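Alanine glyoxylate transaminase (Thermococcus litoralis, PDB 2ZC0) catalyses transfer of an amino group from alanine to glyoxylate, using pyridoxal 5'-phosphate as cofactor, and works as a homodimer. Local coordinates at the interface of chains A and B. Numbering follows the deposited sequence. Chains: chain A/B, Alanine glyoxylate transaminase.

Contact 1: the interface of chains A and B. Residues chain A 273, 277; chain B 20, 108, 132, 134, 254.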
# COMPACT_ATOMS: atom_id res chain seq x y z
N GLN A 273 -16.62 -13.67 1.84
CA GLN A 273 -17.75 -13.68 0.91
C GLN A 273 -17.49 -12.80 -0.33
O GLN A 273 -17.78 -13.22 -1.44
CB GLN A 273 -19.06 -13.27 1.63
CG GLN A 273 -20.33 -13.45 0.75
CD GLN A 273 -21.65 -13.35 1.52
OE1 GLN A 273 -22.19 -14.35 2.01
NE2 GLN A 273 -22.19 -12.13 1.61
N PHE A 277 -17.03 -15.83 -2.33
CA PHE A 277 -18.42 -16.05 -1.90
C PHE A 277 -18.45 -17.33 -1.08
O PHE A 277 -18.81 -17.32 0.10
CB PHE A 277 -19.42 -16.15 -3.07
CG PHE A 277 -20.79 -15.63 -2.72
CD1 PHE A 277 -21.21 -14.37 -3.16
CD2 PHE A 277 -21.63 -16.35 -1.86
CE1 PHE A 277 -22.43 -13.84 -2.75
CE2 PHE A 277 -22.86 -15.82 -1.45
CZ PHE A 277 -23.26 -14.56 -1.90
N ALA B 20 -25.27 -10.05 5.63
CA ALA B 20 -24.81 -11.37 6.04
C ALA B 20 -24.91 -11.47 7.56
O ALA B 20 -24.72 -12.55 8.14
CB ALA B 20 -23.36 -11.59 5.58
N THR B 108 -17.92 -13.23 -8.51
CA THR B 108 -17.32 -12.68 -7.29
C THR B 108 -15.81 -12.67 -7.47
O THR B 108 -15.15 -11.62 -7.35
CB THR B 108 -17.66 -13.57 -6.05
OG1 THR B 108 -19.07 -13.50 -5.77
CG2 THR B 108 -16.88 -13.11 -4.81
N TYR B 132 -24.32 -3.30 -5.88
CA TYR B 132 -24.17 -4.62 -5.25
C TYR B 132 -23.21 -4.56 -4.05
O TYR B 132 -22.01 -4.38 -4.22
CB TYR B 132 -23.65 -5.63 -6.28
CG TYR B 132 -23.51 -7.05 -5.76
CD1 TYR B 132 -22.54 -7.91 -6.27
CD2 TYR B 132 -24.33 -7.52 -4.73
CE1 TYR B 132 -22.39 -9.20 -5.77
CE2 TYR B 132 -24.18 -8.81 -4.24
CZ TYR B 132 -23.21 -9.64 -4.76
OH TYR B 132 -23.07 -10.90 -4.24
N ASN B 134 -21.63 -6.70 -2.15
CA ASN B 134 -20.37 -7.45 -2.14
C ASN B 134 -19.27 -6.83 -2.96
O ASN B 134 -18.09 -6.91 -2.60
CB ASN B 134 -20.58 -8.90 -2.54
CG ASN B 134 -20.84 -9.79 -1.34
OD1 ASN B 134 -20.83 -9.32 -0.20
ND2 ASN B 134 -21.06 -11.07 -1.58
N ARG B 254 -19.77 -22.12 -8.64
CA ARG B 254 -18.67 -21.16 -8.69
C ARG B 254 -18.05 -21.07 -10.09
O ARG B 254 -16.84 -21.22 -10.25
CB ARG B 254 -17.57 -21.52 -7.69
CG ARG B 254 -18.05 -21.88 -6.27
CD ARG B 254 -18.49 -20.64 -5.50
NE ARG B 254 -19.58 -19.98 -6.20
CZ ARG B 254 -19.64 -18.68 -6.44
NH1 ARG B 254 -20.68 -18.19 -7.09
NH2 ARG B 254 -18.67 -17.87 -6.03
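The side-chain amide nitrogen ND2 of B:Asn134 sits among groups of both chains at the dimer interface, beside the cofactor pocket of chain B. It lies 3.3 Å from CE1 of A:Phe277 and 3.4 Å from CG of A:Gln273, and within its own chain it makes a weak, strongly bent hydrogen bond to the phenolic OH of B:Tyr132. That OH in turn meets the phenylalanine ring in plane at its edge, 3.4 Å from CE1 of A:Phe277. The ring and the asparagine amide stand steeply against each other, their planes 66° apart. With chi1 at -172°, A:Gln273 turns CG away from its backbone N, and this methylene covers the centre of one face of the A:Phe277 ring. At the root of the ring, CB of A:Phe277 is 3.5 Å from the guanidinium NH2 of B:Arg254. Replacing A:Phe277 by an alanine would probably take away the edge that the B:Tyr132 hydroxyl meets and the rim over which ND2 of B:Asn134 sits, leaving both freer to turn. B:Thr108, another cofactor-pocket residue, offers both branches to chain A: OG1 lies 3.5 Å from CD1 of A:Phe277, and CG2 lies 3.5 Å from the backbone O of A:Gln273.

Contact 2: the interface of chains A and B. Residues chain A 108, 132, 134, 247, 254; chain B 71, 273-274, 277.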
# COMPACT_ATOMS: atom_id res chain seq x y z
N THR A 108 -4.63 -23.24 -1.90
CA THR A 108 -4.23 -21.99 -2.55
C THR A 108 -5.07 -20.83 -2.03
O THR A 108 -4.54 -19.82 -1.59
CB THR A 108 -4.42 -22.07 -4.10
OG1 THR A 108 -3.64 -23.14 -4.63
CG2 THR A 108 -3.99 -20.75 -4.76
N TYR A 132 7.29 -24.01 -2.13
CA TYR A 132 6.25 -24.12 -3.16
C TYR A 132 6.15 -22.79 -3.93
O TYR A 132 5.77 -21.78 -3.34
CB TYR A 132 4.91 -24.44 -2.49
CG TYR A 132 3.75 -24.62 -3.44
CD1 TYR A 132 2.46 -24.23 -3.06
CD2 TYR A 132 3.94 -25.14 -4.72
CE1 TYR A 132 1.39 -24.35 -3.94
CE2 TYR A 132 2.88 -25.26 -5.61
CZ TYR A 132 1.60 -24.87 -5.21
OH TYR A 132 0.54 -24.97 -6.09
N ASN A 134 4.01 -21.43 -5.94
CA ASN A 134 2.78 -20.68 -5.91
C ASN A 134 2.59 -19.88 -4.65
O ASN A 134 2.02 -18.80 -4.70
CB ASN A 134 1.58 -21.57 -6.20
CG ASN A 134 1.21 -21.53 -7.66
OD1 ASN A 134 2.08 -21.44 -8.52
ND2 ASN A 134 -0.08 -21.59 -7.96
N LYS A 247 -5.33 -33.65 -2.62
CA LYS A 247 -4.50 -34.83 -2.89
C LYS A 247 -5.19 -36.13 -2.50
O LYS A 247 -4.62 -37.21 -2.68
CB LYS A 247 -3.15 -34.73 -2.18
CG LYS A 247 -2.45 -33.38 -2.36
CD LYS A 247 -2.27 -33.06 -3.83
CE LYS A 247 -2.14 -31.55 -4.04
NZ LYS A 247 -1.00 -30.97 -3.27
N ARG A 254 -11.28 -28.21 -5.60
CA ARG A 254 -11.05 -26.93 -4.95
C ARG A 254 -11.65 -26.92 -3.54
O ARG A 254 -12.46 -26.05 -3.22
CB ARG A 254 -11.69 -25.78 -5.78
CG ARG A 254 -11.32 -25.71 -7.28
CD ARG A 254 -9.89 -25.21 -7.48
NE ARG A 254 -8.96 -26.19 -6.98
CZ ARG A 254 -7.86 -25.93 -6.29
NH1 ARG A 254 -7.10 -26.94 -5.88
NH2 ARG A 254 -7.50 -24.67 -6.01
N TYR B 71 -6.35 -30.66 -11.80
CA TYR B 71 -6.24 -29.24 -12.08
C TYR B 71 -6.57 -28.98 -13.54
O TYR B 71 -6.57 -29.89 -14.37
CB TYR B 71 -4.81 -28.73 -11.86
CG TYR B 71 -4.36 -28.67 -10.42
CD1 TYR B 71 -5.08 -27.97 -9.46
CD2 TYR B 71 -3.19 -29.32 -10.02
CE1 TYR B 71 -4.64 -27.90 -8.14
CE2 TYR B 71 -2.75 -29.27 -8.72
CZ TYR B 71 -3.47 -28.56 -7.78
OH TYR B 71 -3.02 -28.54 -6.49
N GLN B 273 -3.28 -18.34 -10.95
CA GLN B 273 -2.94 -19.64 -10.37
C GLN B 273 -2.60 -19.55 -8.89
O GLN B 273 -3.06 -20.36 -8.09
CB GLN B 273 -1.80 -20.33 -11.15
CG GLN B 273 -1.56 -21.79 -10.71
CD GLN B 273 -0.73 -22.58 -11.71
OE1 GLN B 273 -1.23 -22.99 -12.76
NE2 GLN B 273 0.55 -22.79 -11.39
N PRO B 274 -1.80 -18.54 -8.49
CA PRO B 274 -1.43 -18.38 -7.09
C PRO B 274 -2.58 -17.97 -6.15
O PRO B 274 -2.42 -18.00 -4.93
CB PRO B 274 -0.31 -17.32 -7.13
CG PRO B 274 0.23 -17.44 -8.54
CD PRO B 274 -1.01 -17.63 -9.35
N PHE B 277 -5.80 -21.06 -8.21
CA PHE B 277 -5.24 -22.15 -9.03
C PHE B 277 -6.11 -22.36 -10.27
O PHE B 277 -5.62 -22.25 -11.38
CB PHE B 277 -5.11 -23.47 -8.26
CG PHE B 277 -3.92 -24.29 -8.70
CD1 PHE B 277 -2.79 -24.35 -7.91
CD2 PHE B 277 -3.92 -24.94 -9.93
CE1 PHE B 277 -1.65 -25.06 -8.34
CE2 PHE B 277 -2.80 -25.65 -10.37
CZ PHE B 277 -1.66 -25.70 -9.57
O HOH W 1 -1.78 -19.17 -2.53
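B:Phe277 presents its ring edge to A:Tyr132, whose phenolic OH approaches in the plane of the phenylalanine ring near CE1, at the rim of the cofactor pocket of chain A. Residues of chain B fix this ring from both sides: the CG methylene of B:Gln273 covers the centre of one face, and CE1 of B:Tyr71 lies 3.5 Å above the plane of the B:Phe277 ring on the other. A:Arg254 reaches this layer with its side chain bent at chi2 and chi3, setting NH2 3.5 Å from CB of B:Phe277 and NH1 3.5 Å from CE1 of B:Tyr71. Its guanidinium is tilted to both rings, by 54° to the phenylalanine and 60° to the tyrosine, rather than stacked flat. The tyrosine hydroxyl points toward A:Lys247, the lysine that forms the Schiff base with pyridoxal phosphate in this family, and OH of B:Tyr71 stands 4.0 Å from CE of A:Lys247. On the other flank the amides of A:Asn134 and B:Gln273 are inclined by 36°, with OD1 of A:Asn134 3.5 Å from NE2 of B:Gln273. CG2 of A:Thr108 faces the backbone O of B:Pro274, and a water bridges the same carbonyl to chain A, 2.7 Å from O of B:Pro274 and 3.0 Å from O of A:Thr108.

Contact 3: the interface of chains A and B. Residues chain A 134, 137-138, 141; chain B 271, 273-275.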
# COMPACT_ATOMS: atom_id res chain seq x y z
N ASN A 134 4.01 -21.43 -5.94
CA ASN A 134 2.78 -20.68 -5.91
C ASN A 134 2.59 -19.88 -4.65
O ASN A 134 2.02 -18.80 -4.70
CB ASN A 134 1.58 -21.57 -6.20
CG ASN A 134 1.21 -21.53 -7.66
OD1 ASN A 134 2.08 -21.44 -8.52
ND2 ASN A 134 -0.08 -21.59 -7.96
N LEU A 137 4.92 -16.80 -5.00
CA LEU A 137 4.33 -15.89 -5.97
C LEU A 137 3.12 -15.19 -5.32
O LEU A 137 2.98 -13.97 -5.40
CB LEU A 137 3.89 -16.69 -7.22
CG LEU A 137 4.64 -16.59 -8.57
CD1 LEU A 137 6.07 -16.15 -8.39
CD2 LEU A 137 4.53 -17.90 -9.30
N ALA A 138 2.28 -15.96 -4.64
CA ALA A 138 1.11 -15.41 -3.98
C ALA A 138 1.49 -14.33 -2.97
O ALA A 138 0.91 -13.25 -2.97
CB ALA A 138 0.30 -16.51 -3.27
N GLN A 141 3.13 -11.09 -4.72
CA GLN A 141 2.24 -10.19 -5.44
C GLN A 141 1.38 -9.44 -4.43
O GLN A 141 0.64 -8.53 -4.79
CB GLN A 141 1.40 -10.90 -6.51
CG GLN A 141 0.56 -12.05 -6.06
CD GLN A 141 -0.05 -12.79 -7.24
OE1 GLN A 141 0.49 -12.77 -8.34
NE2 GLN A 141 -1.16 -13.45 -7.00
N GLN B 271 -1.61 -13.56 -12.30
CA GLN B 271 -1.87 -13.62 -10.86
C GLN B 271 -2.82 -14.74 -10.42
O GLN B 271 -2.80 -15.15 -9.26
CB GLN B 271 -2.46 -12.29 -10.37
CG GLN B 271 -3.96 -12.10 -10.74
CD GLN B 271 -4.58 -10.82 -10.17
OE1 GLN B 271 -4.02 -10.16 -9.30
NE2 GLN B 271 -5.76 -10.48 -10.66
N GLN B 273 -3.28 -18.34 -10.95
CA GLN B 273 -2.94 -19.64 -10.37
C GLN B 273 -2.60 -19.55 -8.89
O GLN B 273 -3.06 -20.36 -8.09
CB GLN B 273 -1.80 -20.33 -11.15
CG GLN B 273 -1.56 -21.79 -10.71
CD GLN B 273 -0.73 -22.58 -11.71
OE1 GLN B 273 -1.23 -22.99 -12.76
NE2 GLN B 273 0.55 -22.79 -11.39
N PRO B 274 -1.80 -18.54 -8.49
CA PRO B 274 -1.43 -18.38 -7.09
C PRO B 274 -2.58 -17.97 -6.15
O PRO B 274 -2.42 -18.00 -4.93
CB PRO B 274 -0.31 -17.32 -7.13
CG PRO B 274 0.23 -17.44 -8.54
CD PRO B 274 -1.01 -17.63 -9.35
N ILE B 275 -3.74 -17.58 -6.68
CA ILE B 275 -4.82 -17.26 -5.76
C ILE B 275 -5.94 -18.30 -5.70
O ILE B 275 -6.42 -18.61 -4.62
CB ILE B 275 -5.41 -15.83 -5.96
CG1 ILE B 275 -6.85 -15.93 -6.42
CG2 ILE B 275 -4.54 -15.00 -6.87
CD1 ILE B 275 -7.62 -14.70 -6.07
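A:Gln141 donates a hydrogen bond through its side-chain NE2 to the backbone O of B:Gln271, 3.3 Å away and almost straight, with 174° at the hydrogen. The donor lies in the carbonyl plane on a lone pair, and the acceptor lies in the plane of the glutamine amide, so the bond helps fix how that amide is rotated. The same amide also runs over the base of the B:Gln271 side chain, OE1 of A:Gln141 being 3.6 Å from CB of B:Gln271, while the two side-chain amides are turned 68° apart. CG2 of B:Ile275 closes in on NE2 of A:Gln141 at 3.7 Å. Beside this polar link is an apolar one, in which the ring of B:Pro274 packs on helix 133-140 of chain A. Its CG lies 4.0 Å from CB of A:Leu137, and its CB lies 4.0 Å from CA of A:Ala138. The A:Ala138 methyl ends 3.5 Å from the backbone O of B:Pro274. The small alanine side chain probably lets the proline, near the end of helix 262-276, approach the backbone of the chain A helix. What positions A:Gln141 is its place directly after that helix, together with its first torsion: CG takes the crowded position between backbone N and carbonyl carbon (chi1 55°), and from there the extended chain carries NE2 to chain B.

Contacts 2 and 3 are neighbours, with C-alpha centres about 8 Å apart, and share A:Asn134, B:Gln273 and B:Pro274. Together they dock the end of chain B helix 262-276 on chain A helix 133-140. Contact 1 lies about 21 Å from each of them and repeats much of contact 2 with the chains exchanged, as the two-fold axis of the homodimer requires. The segment around residues 273-277 of each subunit therefore packs beside the partner's cofactor-pocket residues Thr108, Tyr132 and Arg254. This arrangement suggests that dimerisation helps shape both active sites, while contact 3 adds packing between helices beside it.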